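Local coordinates for protein LRIM1 (Anopheles gambiae, PDB 3O53) that probably regulates complement-like immunity in the mosquito as a heterodimer with the leucine-rich repeat protein APL1C, and is seen here as its leucine-rich repeat domain, at residues A[87-93]-A[105-111]. Residues are numbered along the deposited sequence.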
# COMPACT_ATOMS: atom_id res chain seq x y z
N LEU A 87 5.81 -0.34 14.65
CA LEU A 87 5.48 0.89 15.38
C LEU A 87 4.05 1.32 15.09
O LEU A 87 3.73 2.51 15.16
CB LEU A 87 6.44 2.02 15.02
CG LEU A 87 6.42 2.47 13.56
CD1 LEU A 87 6.64 3.98 13.46
CD2 LEU A 87 7.48 1.70 12.79
N ASN A 88 3.19 0.36 14.76
CA ASN A 88 1.77 0.61 14.60
C ASN A 88 1.25 1.47 15.75
O ASN A 88 1.61 1.25 16.91
CB ASN A 88 0.97 -0.70 14.58
CG ASN A 88 1.10 -1.46 13.27
OD1 ASN A 88 1.61 -0.95 12.28
ND2 ASN A 88 0.62 -2.70 13.26
N ASN A 89 0.39 2.43 15.42
CA ASN A 89 -0.30 3.24 16.41
C ASN A 89 0.66 4.09 17.24
O ASN A 89 0.80 3.91 18.45
CB ASN A 89 -1.17 2.36 17.31
CG ASN A 89 -2.19 1.58 16.51
OD1 ASN A 89 -3.04 2.17 15.83
ND2 ASN A 89 -2.10 0.26 16.56
N ASN A 90 1.34 4.99 16.54
CA ASN A 90 2.14 6.04 17.17
C ASN A 90 1.89 7.33 16.40
O ASN A 90 0.88 7.44 15.70
CB ASN A 90 3.62 5.67 17.17
CG ASN A 90 3.97 4.71 18.29
OD1 ASN A 90 4.18 5.12 19.43
ND2 ASN A 90 4.04 3.43 17.97
N TYR A 91 2.78 8.31 16.53
CA TYR A 91 2.61 9.58 15.83
C TYR A 91 3.81 9.93 14.97
O TYR A 91 4.05 11.09 14.67
CB TYR A 91 2.39 10.72 16.83
CG TYR A 91 1.22 10.48 17.76
CD1 TYR A 91 -0.08 10.42 17.26
CD2 TYR A 91 1.40 10.33 19.12
CE1 TYR A 91 -1.15 10.20 18.09
CE2 TYR A 91 0.34 10.11 19.96
CZ TYR A 91 -0.94 10.05 19.45
OH TYR A 91 -2.00 9.83 20.28
N VAL A 92 4.56 8.92 14.57
CA VAL A 92 5.79 9.16 13.81
C VAL A 92 5.51 9.91 12.50
O VAL A 92 4.55 9.61 11.80
CB VAL A 92 6.54 7.84 13.53
CG1 VAL A 92 7.74 8.08 12.64
CG2 VAL A 92 6.96 7.19 14.85
N GLN A 93 6.36 10.88 12.19
CA GLN A 93 6.27 11.63 10.94
C GLN A 93 7.32 11.19 9.93
O GLN A 93 7.04 11.12 8.74
CB GLN A 93 6.40 13.13 11.22
CG GLN A 93 5.32 13.67 12.15
CD GLN A 93 5.41 15.17 12.36
OE1 GLN A 93 6.50 15.71 12.51
NE2 GLN A 93 4.27 15.84 12.37
N HIS A 105 5.93 -2.79 10.05
CA HIS A 105 4.57 -2.45 10.41
C HIS A 105 4.56 -1.04 10.95
O HIS A 105 5.13 -0.77 12.00
CB HIS A 105 4.07 -3.40 11.50
CG HIS A 105 3.72 -4.76 11.00
ND1 HIS A 105 2.56 -5.03 10.32
CD2 HIS A 105 4.39 -5.94 11.08
CE1 HIS A 105 2.53 -6.31 10.00
NE2 HIS A 105 3.63 -6.88 10.45
N ALA A 106 3.91 -0.13 10.24
CA ALA A 106 3.91 1.26 10.67
C ALA A 106 2.61 1.94 10.27
O ALA A 106 2.60 3.09 9.84
CB ALA A 106 5.10 2.00 10.08
N ALA A 107 1.51 1.22 10.44
CA ALA A 107 0.19 1.76 10.17
C ALA A 107 -0.21 2.72 11.29
O ALA A 107 0.29 2.62 12.41
CB ALA A 107 -0.84 0.61 10.07
N ASN A 108 -1.10 3.65 10.97
CA ASN A 108 -1.68 4.53 11.98
C ASN A 108 -0.64 5.40 12.66
O ASN A 108 -0.58 5.49 13.88
CB ASN A 108 -2.44 3.70 13.02
CG ASN A 108 -3.46 2.79 12.37
OD1 ASN A 108 -3.93 3.06 11.26
ND2 ASN A 108 -3.80 1.70 13.04
N ASN A 109 0.18 6.05 11.85
CA ASN A 109 1.09 7.07 12.33
C ASN A 109 0.81 8.40 11.62
O ASN A 109 -0.29 8.59 11.11
CB ASN A 109 2.54 6.60 12.16
CG ASN A 109 2.99 5.70 13.29
OD1 ASN A 109 3.61 6.16 14.24
ND2 ASN A 109 2.68 4.41 13.19
N ASN A 110 1.78 9.32 11.62
CA ASN A 110 1.68 10.57 10.86
C ASN A 110 2.69 10.59 9.71
O ASN A 110 3.16 11.65 9.31
CB ASN A 110 2.02 11.79 11.74
CG ASN A 110 1.05 11.99 12.90
OD1 ASN A 110 0.21 11.14 13.18
ND2 ASN A 110 1.20 13.13 13.59
N ILE A 111 3.03 9.41 9.18
CA ILE A 111 4.23 9.29 8.35
C ILE A 111 4.10 9.97 7.00
O ILE A 111 3.15 9.74 6.26
CB ILE A 111 4.62 7.81 8.16
CG1 ILE A 111 5.21 7.25 9.45
CG2 ILE A 111 5.61 7.67 7.00
CD1 ILE A 111 5.30 5.72 9.47
O HOH W 1 0.67 -2.90 10.29
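The side-chain amide of Asn109 ties the two turns together: its ND2 donates to Leu87 O (2.9 Å, nearly linear) and its OD1 accepts from Val92 N (2.9 Å), so one buried side chain satisfies backbone groups at both ends of the neighbouring turn. Backbone bonds run alongside, with Leu87 N to His105 O at 2.8 Å, Asn89 N to Ala107 O at 3.0 Å and Asn110 N to Val92 O at 2.8 Å; Asn90 N to Asn108 O, at 3.3 Å, is weak. Asn88 OD1 accepts from Ala107 N (2.8 Å) and from a water 2.9 Å away, which also hydrogen-bonds His105 ND1 (2.8 Å). Asn108 ND2 donates to Asn89 OD1 (2.9 Å). Asn90, Asn109 and Asn130, one in each coil, form the asparagine ladder of a leucine-rich repeat solenoid: 87-93 and 105-111 hold matching turns of successive coils, Asn90 corresponding to Asn109, which follow strands 84-86 and 103-105, parallel neighbours in the long sheet. Asn90 ND2 bonds Leu87 O within its own turn (3.0 Å) and Leu65 O of the preceding coil, while Asn130 of the following coil bonds Ala106 O and Ile111 N. Asn89 and Asn108, both with positive phi (63°), bend the chain sharply at matching places in the two coils. Inside the coil, Leu87 CD2 packs on Ala106 CB (3.6 Å) and Val92 CG1 lies 4.2 Å from Ile111 CG1, with Leu95 touching Leu87, Ala106 and Ile111. At the surface Gln93 CG rests 3.8 Å from Asn110 CB, and the His105 ring stacks with Tyr126.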